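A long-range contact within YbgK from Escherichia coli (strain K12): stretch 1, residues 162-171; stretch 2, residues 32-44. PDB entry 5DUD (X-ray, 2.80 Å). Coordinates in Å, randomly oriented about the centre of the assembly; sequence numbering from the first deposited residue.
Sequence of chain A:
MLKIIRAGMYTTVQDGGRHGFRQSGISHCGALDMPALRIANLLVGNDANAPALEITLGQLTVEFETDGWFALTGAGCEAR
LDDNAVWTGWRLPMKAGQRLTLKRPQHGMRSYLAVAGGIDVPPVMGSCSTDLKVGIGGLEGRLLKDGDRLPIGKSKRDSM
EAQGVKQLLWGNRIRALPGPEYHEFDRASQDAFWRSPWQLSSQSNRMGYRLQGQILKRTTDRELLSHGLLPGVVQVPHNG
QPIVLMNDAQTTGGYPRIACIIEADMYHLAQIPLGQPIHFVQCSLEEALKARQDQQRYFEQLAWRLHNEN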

# COMPACT_ATOMS: atom_id res chain seq x y z
N ALA A 162 14.01 -30.89 13.13
CA ALA A 162 12.64 -30.40 12.96
C ALA A 162 12.12 -29.73 14.24
O ALA A 162 11.31 -30.32 14.95
CB ALA A 162 11.74 -31.56 12.56
N GLN A 163 12.59 -28.51 14.53
CA GLN A 163 12.18 -27.79 15.74
C GLN A 163 10.85 -27.04 15.54
O GLN A 163 10.73 -26.23 14.63
CB GLN A 163 13.26 -26.78 16.19
CG GLN A 163 14.48 -27.42 16.86
CD GLN A 163 14.13 -28.07 18.19
OE1 GLN A 163 13.75 -27.39 19.15
NE2 GLN A 163 14.19 -29.39 18.26
N GLY A 164 9.90 -27.30 16.42
CA GLY A 164 8.61 -26.62 16.39
C GLY A 164 8.72 -25.33 17.16
O GLY A 164 9.28 -25.31 18.26
N VAL A 165 8.20 -24.23 16.60
CA VAL A 165 8.21 -22.93 17.28
C VAL A 165 6.78 -22.50 17.62
O VAL A 165 5.85 -22.84 16.89
CB VAL A 165 8.94 -21.81 16.48
CG1 VAL A 165 10.40 -22.17 16.23
CG2 VAL A 165 8.21 -21.47 15.18
N LYS A 166 6.62 -21.76 18.73
CA LYS A 166 5.30 -21.29 19.17
C LYS A 166 4.85 -20.14 18.27
O LYS A 166 5.65 -19.26 17.98
CB LYS A 166 5.35 -20.82 20.64
CG LYS A 166 5.70 -21.89 21.66
CD LYS A 166 6.52 -21.32 22.83
CE LYS A 166 6.79 -22.34 23.91
NZ LYS A 166 5.94 -22.14 25.11
N GLN A 167 3.59 -20.17 17.81
CA GLN A 167 3.02 -19.10 16.97
C GLN A 167 2.44 -18.02 17.88
O GLN A 167 2.41 -18.21 19.10
CB GLN A 167 1.94 -19.68 16.04
CG GLN A 167 2.44 -20.77 15.12
CD GLN A 167 1.38 -21.18 14.14
OE1 GLN A 167 0.71 -22.21 14.30
NE2 GLN A 167 1.18 -20.38 13.10
N LEU A 168 1.97 -16.89 17.30
CA LEU A 168 1.37 -15.76 18.03
C LEU A 168 -0.16 -15.84 18.03
O LEU A 168 -0.77 -16.05 16.98
CB LEU A 168 1.79 -14.43 17.39
CG LEU A 168 3.28 -14.10 17.40
CD1 LEU A 168 3.56 -12.87 16.58
CD2 LEU A 168 3.79 -13.90 18.82
N LEU A 169 -0.79 -15.63 19.20
CA LEU A 169 -2.24 -15.71 19.28
C LEU A 169 -2.88 -14.49 18.63
O LEU A 169 -2.36 -13.38 18.74
CB LEU A 169 -2.75 -15.86 20.72
CG LEU A 169 -3.56 -17.13 20.96
CD1 LEU A 169 -2.64 -18.34 21.05
CD2 LEU A 169 -4.42 -16.99 22.20
N TRP A 170 -4.02 -14.72 17.96
CA TRP A 170 -4.81 -13.69 17.31
C TRP A 170 -5.99 -13.33 18.20
O TRP A 170 -6.34 -14.10 19.10
CB TRP A 170 -5.28 -14.18 15.93
CG TRP A 170 -4.15 -14.62 15.06
CD1 TRP A 170 -3.32 -13.81 14.33
CD2 TRP A 170 -3.63 -15.95 14.92
NE1 TRP A 170 -2.37 -14.57 13.69
CE2 TRP A 170 -2.53 -15.88 14.05
CE3 TRP A 170 -4.01 -17.20 15.44
CZ2 TRP A 170 -1.80 -17.02 13.67
CZ3 TRP A 170 -3.29 -18.32 15.07
CH2 TRP A 170 -2.20 -18.22 14.20
N GLY A 171 -6.58 -12.17 17.95
CA GLY A 171 -7.73 -11.68 18.70
C GLY A 171 -8.50 -10.61 17.95
O GLY A 171 -8.09 -10.19 16.86
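Stretch 2 32-44: LDMPALRIANLLV

How does stretch 2 lie on stretch 1? Stretch 2 begins outside any regular structure and becomes a helix at Met 34, while stretch 1 is extended without being a regular strand. The two run in opposite directions: Gln 163 lies nearest Leu 43, Leu 168 nearest Pro 35 (CA to CA, 7.9 Å), and Trp 170 nearest Asp 33.

Which side chains fill the middle? Val 165, with chi1 m, points toward the helix, and its CG2 packs 3.4 Å from Ile 39 CG2 and 3.6 Å from Leu 43 CD2. Ile 39 (m, t) also points toward its partner. Leu 43 leaves its backbone sideways, but its m chi1 and chi2 of 157° bring its end nearer, so that CD2 also lies 3.2 Å from Gln 163 O.

What does Leu 168 meet one helical turn earlier? Its m, t rotamer carries CD1 to 3.7 Å from Pro 35 CB, an apolar contact with the helix's first turn.

How is the N-terminal end of the helix held? Asp 33, chi1 t, bonds to both stretches: OD1 caps the helix by accepting from Ala 36 N at 3.0 Å, while OD2 accepts from Trp 170 NE1 at 3.1 Å and is also bonded elsewhere in the structure. Trp 170 starts sideways, yet chi1 m and chi2 of -81° bring its indole to that carboxylate.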

# COMPACT_ATOMS: atom_id res chain seq x y z
N LEU A 32 0.01 -9.87 4.72
CA LEU A 32 -0.89 -9.15 5.63
C LEU A 32 -0.53 -9.52 7.07
O LEU A 32 -0.35 -8.65 7.91
CB LEU A 32 -2.37 -9.48 5.31
CG LEU A 32 -3.18 -8.42 4.54
CD1 LEU A 32 -2.40 -7.84 3.38
CD2 LEU A 32 -4.49 -9.00 4.05
N ASP A 33 -0.32 -10.83 7.31
CA ASP A 33 0.15 -11.36 8.59
C ASP A 33 1.67 -11.53 8.44
O ASP A 33 2.15 -12.63 8.14
CB ASP A 33 -0.57 -12.67 8.93
CG ASP A 33 -0.45 -13.11 10.38
OD1 ASP A 33 0.68 -13.11 10.91
OD2 ASP A 33 -1.48 -13.50 10.96
N MET A 34 2.42 -10.43 8.58
CA MET A 34 3.88 -10.46 8.45
C MET A 34 4.51 -11.45 9.45
O MET A 34 5.38 -12.20 9.01
CB MET A 34 4.51 -9.06 8.62
CG MET A 34 4.59 -8.24 7.33
SD MET A 34 5.46 -9.03 5.94
CE MET A 34 6.89 -9.62 6.76
N PRO A 35 4.08 -11.50 10.73
CA PRO A 35 4.66 -12.48 11.67
C PRO A 35 4.47 -13.94 11.27
O PRO A 35 5.33 -14.76 11.60
CB PRO A 35 3.91 -12.18 12.98
CG PRO A 35 3.48 -10.78 12.85
CD PRO A 35 3.10 -10.64 11.41
N ALA A 36 3.38 -14.28 10.55
CA ALA A 36 3.13 -15.66 10.11
C ALA A 36 4.14 -16.10 9.03
O ALA A 36 4.74 -17.16 9.16
CB ALA A 36 1.72 -15.82 9.60
N LEU A 37 4.34 -15.28 7.98
CA LEU A 37 5.30 -15.54 6.90
C LEU A 37 6.76 -15.59 7.43
O LEU A 37 7.54 -16.44 6.99
CB LEU A 37 5.16 -14.44 5.83
CG LEU A 37 6.12 -14.50 4.64
CD1 LEU A 37 5.41 -14.24 3.33
CD2 LEU A 37 7.26 -13.49 4.78
N ARG A 38 7.11 -14.68 8.36
CA ARG A 38 8.46 -14.61 8.94
C ARG A 38 8.80 -15.88 9.70
O ARG A 38 9.87 -16.43 9.47
CB ARG A 38 8.65 -13.38 9.84
CG ARG A 38 8.84 -12.10 9.02
CD ARG A 38 9.01 -10.86 9.86
NE ARG A 38 9.26 -9.69 9.01
CZ ARG A 38 9.34 -8.43 9.42
NH1 ARG A 38 9.19 -8.14 10.71
NH2 ARG A 38 9.56 -7.45 8.56
N ILE A 39 7.88 -16.39 10.54
CA ILE A 39 8.09 -17.63 11.31
C ILE A 39 8.26 -18.83 10.35
O ILE A 39 9.14 -19.65 10.58
CB ILE A 39 6.93 -17.87 12.31
CG1 ILE A 39 6.95 -16.81 13.44
CG2 ILE A 39 6.97 -19.28 12.91
CD1 ILE A 39 5.62 -16.63 14.18
N ALA A 40 7.42 -18.91 9.30
CA ALA A 40 7.47 -19.98 8.30
C ALA A 40 8.84 -20.02 7.61
O ALA A 40 9.45 -21.08 7.54
CB ALA A 40 6.37 -19.81 7.27
N ASN A 41 9.31 -18.86 7.12
CA ASN A 41 10.62 -18.78 6.46
C ASN A 41 11.75 -19.06 7.45
O ASN A 41 12.74 -19.69 7.09
CB ASN A 41 10.82 -17.42 5.76
CG ASN A 41 9.96 -17.21 4.54
OD1 ASN A 41 9.86 -18.08 3.67
ND2 ASN A 41 9.37 -16.03 4.40
N LEU A 42 11.58 -18.64 8.71
CA LEU A 42 12.57 -18.91 9.75
C LEU A 42 12.68 -20.42 10.00
O LEU A 42 13.79 -20.95 9.99
CB LEU A 42 12.23 -18.17 11.06
CG LEU A 42 12.64 -16.68 11.10
CD1 LEU A 42 11.84 -15.92 12.13
CD2 LEU A 42 14.13 -16.52 11.37
N LEU A 43 11.54 -21.11 10.15
CA LEU A 43 11.52 -22.56 10.36
C LEU A 43 12.25 -23.30 9.24
O LEU A 43 13.01 -24.21 9.55
CB LEU A 43 10.08 -23.09 10.47
CG LEU A 43 9.35 -22.81 11.78
CD1 LEU A 43 7.85 -22.85 11.58
CD2 LEU A 43 9.79 -23.78 12.87
N VAL A 44 12.06 -22.89 7.97
CA VAL A 44 12.72 -23.57 6.85
C VAL A 44 14.19 -23.13 6.64
O VAL A 44 14.88 -23.76 5.84
CB VAL A 44 11.92 -23.50 5.52
CG1 VAL A 44 10.64 -24.31 5.61
CG2 VAL A 44 11.63 -22.07 5.07